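Local coordinates for flavodoxin (Bacillus cereus, PDB 6GAQ), which carries FMN and probably serves as a low-potential electron donor to a number of redox enzymes, at residues A[13-16]-A[22-25]; A[62-65]-A[71-74]. All coordinates share one frame; numbering follows the deposited sequence.

Interaction 1: residues A[13-16]-A[22-25]. With FMN (flavin mononucleotide), chain C.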
loop_
_atom_site.group_PDB
_atom_site.type_symbol
_atom_site.label_atom_id
_atom_site.label_comp_id
_atom_site.label_asym_id
_atom_site.label_seq_id
_atom_site.Cartn_x
_atom_site.Cartn_y
_atom_site.Cartn_z
ATOM N N ILE A 13 -3.071 -3.957 -5.780
ATOM C CA ILE A 13 -2.566 -2.684 -5.280
ATOM C C ILE A 13 -3.777 -1.790 -5.044
ATOM O O ILE A 13 -4.347 -1.237 -5.992
ATOM C CB ILE A 13 -1.570 -2.030 -6.245
ATOM C CG1 ILE A 13 -0.380 -2.957 -6.494
ATOM C CG2 ILE A 13 -1.094 -0.694 -5.693
ATOM C CD1 ILE A 13 0.567 -2.455 -7.557
ATOM N N ALA A 14 -4.177 -1.651 -3.784
ATOM C CA ALA A 14 -5.267 -0.766 -3.393
ATOM C C ALA A 14 -4.671 0.484 -2.758
ATOM O O ALA A 14 -3.942 0.390 -1.765
ATOM C CB ALA A 14 -6.224 -1.463 -2.426
ATOM N N TYR A 15 -4.975 1.647 -3.329
ATOM C CA TYR A 15 -4.354 2.892 -2.906
ATOM C C TYR A 15 -5.405 3.961 -2.644
ATOM O O TYR A 15 -6.468 3.983 -3.272
ATOM C CB TYR A 15 -3.343 3.400 -3.950
ATOM C CG TYR A 15 -3.965 3.923 -5.227
ATOM C CD1 TYR A 15 -4.267 5.272 -5.376
ATOM C CD2 TYR A 15 -4.241 3.070 -6.287
ATOM C CE1 TYR A 15 -4.835 5.753 -6.541
ATOM C CE2 TYR A 15 -4.807 3.542 -7.457
ATOM C CZ TYR A 15 -5.101 4.885 -7.579
ATOM O OH TYR A 15 -5.664 5.361 -8.740
ATOM N N ALA A 16 -5.086 4.851 -1.706
ATOM C CA ALA A 16 -5.880 6.041 -1.421
ATOM C C ALA A 16 -5.029 7.255 -1.768
ATOM O O ALA A 16 -3.992 7.491 -1.139
ATOM C CB ALA A 16 -6.318 6.079 0.041
ATOM N N THR A 22 0.475 9.422 -3.991
ATOM C CA THR A 22 0.376 7.991 -3.714
ATOM C C THR A 22 -0.011 7.217 -4.967
ATOM O O THR A 22 0.471 6.100 -5.191
ATOM C CB THR A 22 -0.637 7.737 -2.596
ATOM O OG1 THR A 22 -0.391 8.641 -1.511
ATOM C CG2 THR A 22 -0.530 6.306 -2.091
ATOM N N GLU A 23 -0.884 7.798 -5.794
ATOM C CA GLU A 23 -1.268 7.156 -7.048
ATOM C C GLU A 23 -0.060 6.947 -7.953
ATOM O O GLU A 23 0.069 5.899 -8.597
ATOM C CB GLU A 23 -2.332 7.998 -7.753
ATOM C CG GLU A 23 -2.878 7.391 -9.030
ATOM C CD GLU A 23 -3.873 8.304 -9.721
ATOM O OE1 GLU A 23 -4.530 9.104 -9.020
ATOM O OE2 GLU A 23 -3.996 8.225 -10.961
ATOM N N SER A 24 0.839 7.933 -8.010
ATOM C CA SER A 24 2.046 7.791 -8.820
ATOM C C SER A 24 2.942 6.683 -8.283
ATOM O O SER A 24 3.585 5.963 -9.058
ATOM C CB SER A 24 2.799 9.119 -8.871
ATOM O OG SER A 24 1.943 10.172 -9.277
ATOM N N ILE A 25 3.003 6.534 -6.958
ATOM C CA ILE A 25 3.752 5.428 -6.369
ATOM C C ILE A 25 3.117 4.098 -6.749
ATOM O O ILE A 25 3.814 3.127 -7.069
ATOM C CB ILE A 25 3.841 5.592 -4.841
ATOM C CG1 ILE A 25 4.467 6.938 -4.480
ATOM C CG2 ILE A 25 4.641 4.455 -4.230
ATOM C CD1 ILE A 25 4.313 7.300 -3.025
HETATM N N1 FMN C . 1.971 13.946 5.872
HETATM C C2 FMN C . 2.451 13.142 6.886
HETATM O O2 FMN C . 3.395 12.383 6.673
HETATM N N3 FMN C . 1.875 13.185 8.140
HETATM C C4 FMN C . 0.815 14.033 8.387
HETATM O O4 FMN C . 0.301 14.071 9.504
HETATM C C4A FMN C . 0.329 14.844 7.368
HETATM N N5 FMN C . -0.730 15.693 7.611
HETATM C C5A FMN C . -1.211 16.498 6.600
HETATM C C6 FMN C . -2.279 17.352 6.850
HETATM C C7 FMN C . -2.769 18.167 5.837
HETATM C C7M FMN C . -3.922 19.087 6.112
HETATM C C8 FMN C . -2.191 18.126 4.573
HETATM C C8M FMN C . -2.716 19.003 3.475
HETATM C C9 FMN C . -1.123 17.271 4.324
HETATM C C9A FMN C . -0.631 16.455 5.336
HETATM N N10 FMN C . 0.425 15.596 5.087
HETATM C C10 FMN C . 0.911 14.798 6.106
HETATM C "C1'" FMN C . 1.071 15.556 3.731
HETATM C "C2'" FMN C . 0.448 14.570 2.748
HETATM O "O2'" FMN C . 0.479 13.264 3.277
HETATM C "C3'" FMN C . 1.254 14.632 1.453
HETATM O "O3'" FMN C . 0.957 15.835 0.778
HETATM C "C4'" FMN C . 1.018 13.447 0.519
HETATM O "O4'" FMN C . 2.089 13.372 -0.396
HETATM C "C5'" FMN C . -0.287 13.551 -0.263
HETATM O "O5'" FMN C . -0.414 12.387 -1.053
HETATM P P FMN C . -1.518 12.260 -2.219
HETATM O O1P FMN C . -1.047 13.048 -3.416
HETATM O O2P FMN C . -1.676 10.810 -2.607
HETATM O O3P FMN C . -2.841 12.812 -1.742
#
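The phenol ring of Tyr15 and the side chain of Glu23 meet obliquely, ring and carboxylate planes 36° apart. It is the methylenes of Glu23 that do the touching: CB and CG run beside the CD1, CE1 side of the ring, with CG 3.6 Å from Tyr15 CE1. The ring rises to the helix because CG of Tyr15 sits between its own N and carbonyl carbon (chi1 71°), while Glu23 reaches past it extended. No hydrogen bond joins the two; Glu23 CG lies 3.5 Å from Tyr15 OH in plain packing. One residue on in the strand and one back in the helix, Ala16 O rests against Thr22 CB at 3.7 Å. With CG2 of Thr22 anti to its backbone N, OG1 is swung to the N-H side, and both donors can converge on one phosphate oxygen of FMN. Thr22 N lies 2.9 Å from FMN O2P, nearly straight at 163°, and Thr22 OG1 lies 2.7 Å from the same atom. Asn21 N, Ser19 N and Ser17 OG add further bonds to the cofactor. Strand end and first helical turn bracket the phosphate-binding loop of the flavodoxin fold, where the helix N-terminus probably helps to offset the phosphate charge.

Interaction 2: residues A[62-65]-A[71-74]. With FMN (flavin mononucleotide), chain C.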
loop_
_atom_site.group_PDB
_atom_site.type_symbol
_atom_site.label_atom_id
_atom_site.label_comp_id
_atom_site.label_asym_id
_atom_site.label_seq_id
_atom_site.Cartn_x
_atom_site.Cartn_y
_atom_site.Cartn_z
ATOM N N GLY A 62 -1.786 1.127 -0.018
ATOM C CA GLY A 62 -1.104 2.403 -0.078
ATOM C C GLY A 62 -2.012 3.555 0.290
ATOM O O GLY A 62 -3.173 3.591 -0.126
ATOM N N SER A 63 -1.505 4.503 1.072
ATOM C CA SER A 63 -2.330 5.622 1.503
ATOM C C SER A 63 -1.440 6.782 1.915
ATOM O O SER A 63 -0.353 6.587 2.464
ATOM C CB SER A 63 -3.248 5.227 2.665
ATOM O OG SER A 63 -3.716 6.373 3.356
ATOM N N TYR A 64 -1.918 7.991 1.640
ATOM C CA TYR A 64 -1.284 9.182 2.174
ATOM C C TYR A 64 -1.745 9.412 3.609
ATOM O O TYR A 64 -2.725 8.826 4.077
ATOM C CB TYR A 64 -1.599 10.402 1.305
ATOM C CG TYR A 64 -3.057 10.813 1.285
ATOM C CD1 TYR A 64 -3.998 10.086 0.564
ATOM C CD2 TYR A 64 -3.490 11.937 1.972
ATOM C CE1 TYR A 64 -5.328 10.463 0.538
ATOM C CE2 TYR A 64 -4.819 12.320 1.952
ATOM C CZ TYR A 64 -5.731 11.583 1.233
ATOM O OH TYR A 64 -7.054 11.964 1.213
ATOM N N THR A 65 -1.015 10.267 4.316
ATOM C CA THR A 65 -1.328 10.588 5.701
ATOM C C THR A 65 -1.967 11.968 5.776
ATOM O O THR A 65 -1.496 12.917 5.142
ATOM C CB THR A 65 -0.072 10.543 6.574
ATOM O OG1 THR A 65 0.544 9.254 6.463
ATOM C CG2 THR A 65 -0.430 10.792 8.028
ATOM N N LEU A 71 -5.423 8.544 9.371
ATOM C CA LEU A 71 -5.788 8.124 8.033
ATOM C C LEU A 71 -6.724 9.157 7.410
ATOM O O LEU A 71 -7.505 9.804 8.116
ATOM C CB LEU A 71 -6.474 6.760 8.064
ATOM C CG LEU A 71 -5.642 5.561 8.517
ATOM C CD1 LEU A 71 -6.451 4.285 8.386
ATOM C CD2 LEU A 71 -4.367 5.467 7.708
ATOM N N PRO A 72 -6.660 9.345 6.094
ATOM C CA PRO A 72 -7.635 10.218 5.437
ATOM C C PRO A 72 -9.039 9.654 5.576
ATOM O O PRO A 72 -9.240 8.460 5.816
ATOM C CB PRO A 72 -7.176 10.235 3.974
ATOM C CG PRO A 72 -6.330 9.016 3.818
ATOM C CD PRO A 72 -5.680 8.791 5.147
ATOM N N PHE A 73 -10.022 10.546 5.430
ATOM C CA PHE A 73 -11.425 10.164 5.565
ATOM C C PHE A 73 -11.790 8.988 4.668
ATOM O O PHE A 73 -12.649 8.175 5.025
ATOM C CB PHE A 73 -12.313 11.365 5.239
ATOM C CG PHE A 73 -11.713 12.301 4.224
ATOM C CD1 PHE A 73 -11.321 13.576 4.589
ATOM C CD2 PHE A 73 -11.537 11.902 2.907
ATOM C CE1 PHE A 73 -10.765 14.439 3.663
ATOM C CE2 PHE A 73 -10.980 12.761 1.975
ATOM C CZ PHE A 73 -10.594 14.031 2.355
ATOM N N GLU A 74 -11.141 8.878 3.509
ATOM C CA GLU A 74 -11.476 7.842 2.539
ATOM C C GLU A 74 -10.945 6.476 2.954
ATOM O O GLU A 74 -11.543 5.450 2.608
ATOM C CB GLU A 74 -10.913 8.228 1.174
ATOM C CG GLU A 74 -9.591 8.981 1.283
ATOM C CD GLU A 74 -9.188 9.665 -0.005
ATOM O OE1 GLU A 74 -9.253 10.911 -0.061
ATOM O OE2 GLU A 74 -8.796 8.959 -0.958
HETATM N N1 FMN C . 1.971 13.946 5.872
HETATM C C2 FMN C . 2.451 13.142 6.886
HETATM O O2 FMN C . 3.395 12.383 6.673
HETATM N N3 FMN C . 1.875 13.185 8.140
HETATM C C4 FMN C . 0.815 14.033 8.387
HETATM O O4 FMN C . 0.301 14.071 9.504
HETATM C C4A FMN C . 0.329 14.844 7.368
HETATM N N5 FMN C . -0.730 15.693 7.611
HETATM C C5A FMN C . -1.211 16.498 6.600
HETATM C C6 FMN C . -2.279 17.352 6.850
HETATM C C7 FMN C . -2.769 18.167 5.837
HETATM C C7M FMN C . -3.922 19.087 6.112
HETATM C C8 FMN C . -2.191 18.126 4.573
HETATM C C8M FMN C . -2.716 19.003 3.475
HETATM C C9 FMN C . -1.123 17.271 4.324
HETATM C C9A FMN C . -0.631 16.455 5.336
HETATM N N10 FMN C . 0.425 15.596 5.087
HETATM C C10 FMN C . 0.911 14.798 6.106
HETATM C "C1'" FMN C . 1.071 15.556 3.731
HETATM C "C2'" FMN C . 0.448 14.570 2.748
HETATM O "O2'" FMN C . 0.479 13.264 3.277
HETATM C "C3'" FMN C . 1.254 14.632 1.453
HETATM O "O3'" FMN C . 0.957 15.835 0.778
HETATM C "C4'" FMN C . 1.018 13.447 0.519
HETATM O "O4'" FMN C . 2.089 13.372 -0.396
HETATM C "C5'" FMN C . -0.287 13.551 -0.263
HETATM O "O5'" FMN C . -0.414 12.387 -1.053
HETATM P P FMN C . -1.518 12.260 -2.219
HETATM O O1P FMN C . -1.047 13.048 -3.416
HETATM O O2P FMN C . -1.676 10.810 -2.607
HETATM O O3P FMN C . -2.841 12.812 -1.742
#
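Tyr64 O, just past the end of strand 58-63, faces Pro72, whose CD comes within 3.1 Å of it, as the chain leaves the strand in an extended path and returns at 71-74 just before and into helix 73-81. The two segments thus flank the loop from strand to helix, part of the FMN pocket. Ser63 OG bonds that same carbonyl, 2.7 Å from Tyr64 O with a C=O...OG angle of 128°, and also packs on Pro72 CD. Between proline and cofactor lies the Tyr64 ring, occupied on both faces. Over one face stands Pro72 CG, 3.9 Å from the ring centroid and 20° off the normal, a CH-pi contact; over the opposite face hangs FMN O3P, 3.6 Å from Tyr64 CG. The ring's hydroxyl is claimed at the edge by Glu74: Tyr64 OH donates to Glu74 OE1 across 2.8 Å, meeting the carboxylate from above its plane, with ring and carboxylate planes 86° apart. Proline and the hydroxyl bond together would limit how the ring tilts beside the phosphate. Next along, Thr65 O accepts a hydrogen bond from the ribityl hydroxyl O2' of FMN (2.7 Å), and Thr65 CG2, anti to the backbone N, presses on the pyrimidine part of the flavin 3.3 Å from FMN N3. Thr65 OG1 is bonded to Ala108 N at the start of helix 107-117. Leu71 packs on that same helix, while Ser63 stays in the sheet, paired through its backbone with Phe95 of strand 91-98.

Interaction 1 closes before interaction 2 opens along the chain, yet their centres lie only about 10 Å apart, because strands 11-16 and 58-63 are neighbours in the parallel five-stranded sheet. Probable backbone hydrogen bonds join Ala14 O to Gly62 N and Gly62 O to Ala16 N, and Tyr64 packs against both Ala16 and Thr22. Each contact belongs to its own beta-alpha-beta unit, the first continuing through helix 21-35 to strand 40-44 and the second through helix 73-81 to strand 91-98. Both loops leave the C-terminal ends of their strands, the usual position of the binding site in this fold, and so 13-16/22-25 and 62-65/71-74 contribute to a single FMN pocket.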